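Local coordinates for SNF1-like protein kinase ssp2 (Schizosaccharomyces pombe, PDB 2QRD) that is probably the catalytic subunit of fission yeast AMP-activated protein kinase, a serine/threonine kinase whose C-terminal region joins the trimeric adenylate sensor that binds ADP and ATP, at residues Ala33-Ala37 with Leu130-Ser136. Numbering follows the deposited sequence.
Sequences ALQRA and LVCKLFS
Where two helices pack on the same sheet, a small residue at the crossing lets their backbones come close, and Ala33-Ala37 with Leu130-Ser136 is a worked example. Both segments are helical, and their axes approach to 8.6 Å with 121° between the N-to-C directions, closer to antiparallel than parallel. The crossing centres on Ala33 and Lys133, whose CA atoms lie 4.9 Å apart and whose CB atoms are separated by 3.7 Å.

Apolar packing fills one side of this point. Ala33 CB meets Leu134 CD2 at 3.5 Å and Leu130 CD2 at 3.8 Å, while Leu34 CD2 lies 4.3 Å from Leu130 CG. Lys133, m at chi1 and chi2 and then extended, lays its aliphatic chain along helix 23-37, with CG 3.9 Å from Ala37 CB and CD over one guanidinium face, 3.9 Å from Arg36 CZ; the like charges come close, Arg36 NH1 to Lys133 NZ 4.4 Å.

Polar contacts close the outer side. Arg36 (chi1 m, chi2 t) reaches the C-terminal turn of helix 123-136: NH2 donates to Ser136 OG at 2.6 Å and weakly to Lys133 O at 2.8 Å. Ser136, with chi1 p, in turn donates a hydrogen bond from OG to Cys132 O, one turn back, at 2.8 Å.

In this KA1-like domain, helices 23-37 and 123-136 both meet strand 57-63 of the antiparallel sheet, Leu34, Ala37 and Leu130 sharing Trp62, while Val131 and Phe135 pack against the SPCC1919.03c subunit.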
loop_
_atom_site.group_PDB
_atom_site.type_symbol
_atom_site.label_atom_id
_atom_site.label_comp_id
_atom_site.label_asym_id
_atom_site.label_seq_id
_atom_site.Cartn_x
_atom_site.Cartn_y
_atom_site.Cartn_z
ATOM N N ALA A 33 -26.299 16.815 -3.902
ATOM C CA ALA A 33 -25.056 16.096 -4.214
ATOM C C ALA A 33 -25.274 14.669 -4.802
ATOM O O ALA A 33 -24.600 14.288 -5.759
ATOM C CB ALA A 33 -24.215 16.006 -2.973
ATOM N N LEU A 34 -26.190 13.887 -4.212
ATOM C CA LEU A 34 -26.581 12.574 -4.741
ATOM C C LEU A 34 -27.106 12.685 -6.170
ATOM O O LEU A 34 -26.754 11.883 -7.029
ATOM C CB LEU A 34 -27.633 11.907 -3.845
ATOM C CG LEU A 34 -27.195 11.408 -2.451
ATOM C CD1 LEU A 34 -28.431 10.974 -1.642
ATOM C CD2 LEU A 34 -26.207 10.262 -2.527
ATOM N N GLN A 35 -27.909 13.711 -6.430
ATOM C CA GLN A 35 -28.509 13.896 -7.729
ATOM C C GLN A 35 -27.481 14.340 -8.776
ATOM O O GLN A 35 -27.590 13.948 -9.952
ATOM C CB GLN A 35 -29.673 14.887 -7.655
ATOM C CG GLN A 35 -30.283 15.180 -9.002
ATOM C CD GLN A 35 -31.098 16.432 -9.018
ATOM O OE1 GLN A 35 -32.324 16.377 -9.028
ATOM N NE2 GLN A 35 -30.428 17.583 -9.045
ATOM N N ARG A 36 -26.509 15.161 -8.373
ATOM C CA ARG A 36 -25.426 15.548 -9.294
ATOM C C ARG A 36 -24.510 14.372 -9.614
ATOM O O ARG A 36 -24.041 14.238 -10.741
ATOM C CB ARG A 36 -24.594 16.707 -8.758
ATOM C CG ARG A 36 -25.221 18.055 -8.939
ATOM C CD ARG A 36 -24.143 19.108 -9.043
ATOM N NE ARG A 36 -23.327 19.185 -7.830
ATOM C CZ ARG A 36 -22.090 19.681 -7.779
ATOM N NH1 ARG A 36 -21.487 20.151 -8.877
ATOM N NH2 ARG A 36 -21.455 19.716 -6.617
ATOM N N ALA A 37 -24.278 13.506 -8.629
ATOM C CA ALA A 37 -23.457 12.313 -8.846
ATOM C C ALA A 37 -24.175 11.248 -9.683
ATOM O O ALA A 37 -23.552 10.298 -10.153
ATOM C CB ALA A 37 -22.969 11.740 -7.520
ATOM N N LEU A 130 -19.321 11.318 -4.215
ATOM C CA LEU A 130 -20.212 12.029 -3.304
ATOM C C LEU A 130 -19.508 13.219 -2.659
ATOM O O LEU A 130 -20.016 14.340 -2.678
ATOM C CB LEU A 130 -20.741 11.082 -2.225
ATOM C CG LEU A 130 -22.144 11.375 -1.692
ATOM C CD1 LEU A 130 -22.274 10.929 -0.244
ATOM C CD2 LEU A 130 -22.474 12.854 -1.833
ATOM N N VAL A 131 -18.335 12.964 -2.088
ATOM C CA VAL A 131 -17.578 13.989 -1.391
ATOM C C VAL A 131 -17.267 15.168 -2.300
ATOM O O VAL A 131 -17.425 16.310 -1.887
ATOM C CB VAL A 131 -16.302 13.410 -0.699
ATOM C CG1 VAL A 131 -15.375 14.499 -0.276
ATOM C CG2 VAL A 131 -16.701 12.558 0.515
ATOM N N CYS A 132 -16.896 14.904 -3.551
ATOM C CA CYS A 132 -16.628 15.991 -4.498
ATOM C C CYS A 132 -17.854 16.831 -4.835
ATOM O O CYS A 132 -17.741 18.031 -5.072
ATOM C CB CYS A 132 -15.968 15.465 -5.767
ATOM S SG CYS A 132 -14.279 14.921 -5.399
ATOM N N LYS A 133 -19.019 16.194 -4.857
ATOM C CA LYS A 133 -20.269 16.886 -5.105
ATOM C C LYS A 133 -20.634 17.707 -3.873
ATOM O O LYS A 133 -21.001 18.857 -3.999
ATOM C CB LYS A 133 -21.388 15.886 -5.432
ATOM C CG LYS A 133 -21.200 15.105 -6.726
ATOM C CD LYS A 133 -20.776 16.044 -7.855
ATOM C CE LYS A 133 -20.617 15.286 -9.156
ATOM N NZ LYS A 133 -20.136 16.201 -10.168
ATOM N N LEU A 134 -20.530 17.128 -2.681
ATOM C CA LEU A 134 -20.749 17.907 -1.458
ATOM C C LEU A 134 -19.828 19.123 -1.357
ATOM O O LEU A 134 -20.239 20.192 -0.890
ATOM C CB LEU A 134 -20.631 17.034 -0.213
ATOM C CG LEU A 134 -21.603 15.853 -0.028
ATOM C CD1 LEU A 134 -21.076 14.838 1.053
ATOM C CD2 LEU A 134 -23.065 16.313 0.280
ATOM N N PHE A 135 -18.599 18.988 -1.836
ATOM C CA PHE A 135 -17.610 20.061 -1.680
ATOM C C PHE A 135 -17.644 21.131 -2.782
ATOM O O PHE A 135 -17.108 22.232 -2.612
ATOM C CB PHE A 135 -16.215 19.463 -1.550
ATOM C CG PHE A 135 -15.971 18.769 -0.249
ATOM C CD1 PHE A 135 -14.682 18.364 0.098
ATOM C CD2 PHE A 135 -17.018 18.533 0.651
ATOM C CE1 PHE A 135 -14.436 17.717 1.308
ATOM C CE2 PHE A 135 -16.786 17.874 1.869
ATOM C CZ PHE A 135 -15.478 17.474 2.196
ATOM N N SER A 136 -18.284 20.820 -3.905
ATOM C CA SER A 136 -18.338 21.767 -5.016
ATOM C C SER A 136 -19.703 22.419 -5.148
ATOM O O SER A 136 -19.868 23.315 -5.960
ATOM C CB SER A 136 -17.981 21.079 -6.332
ATOM O OG SER A 136 -18.902 20.031 -6.598
#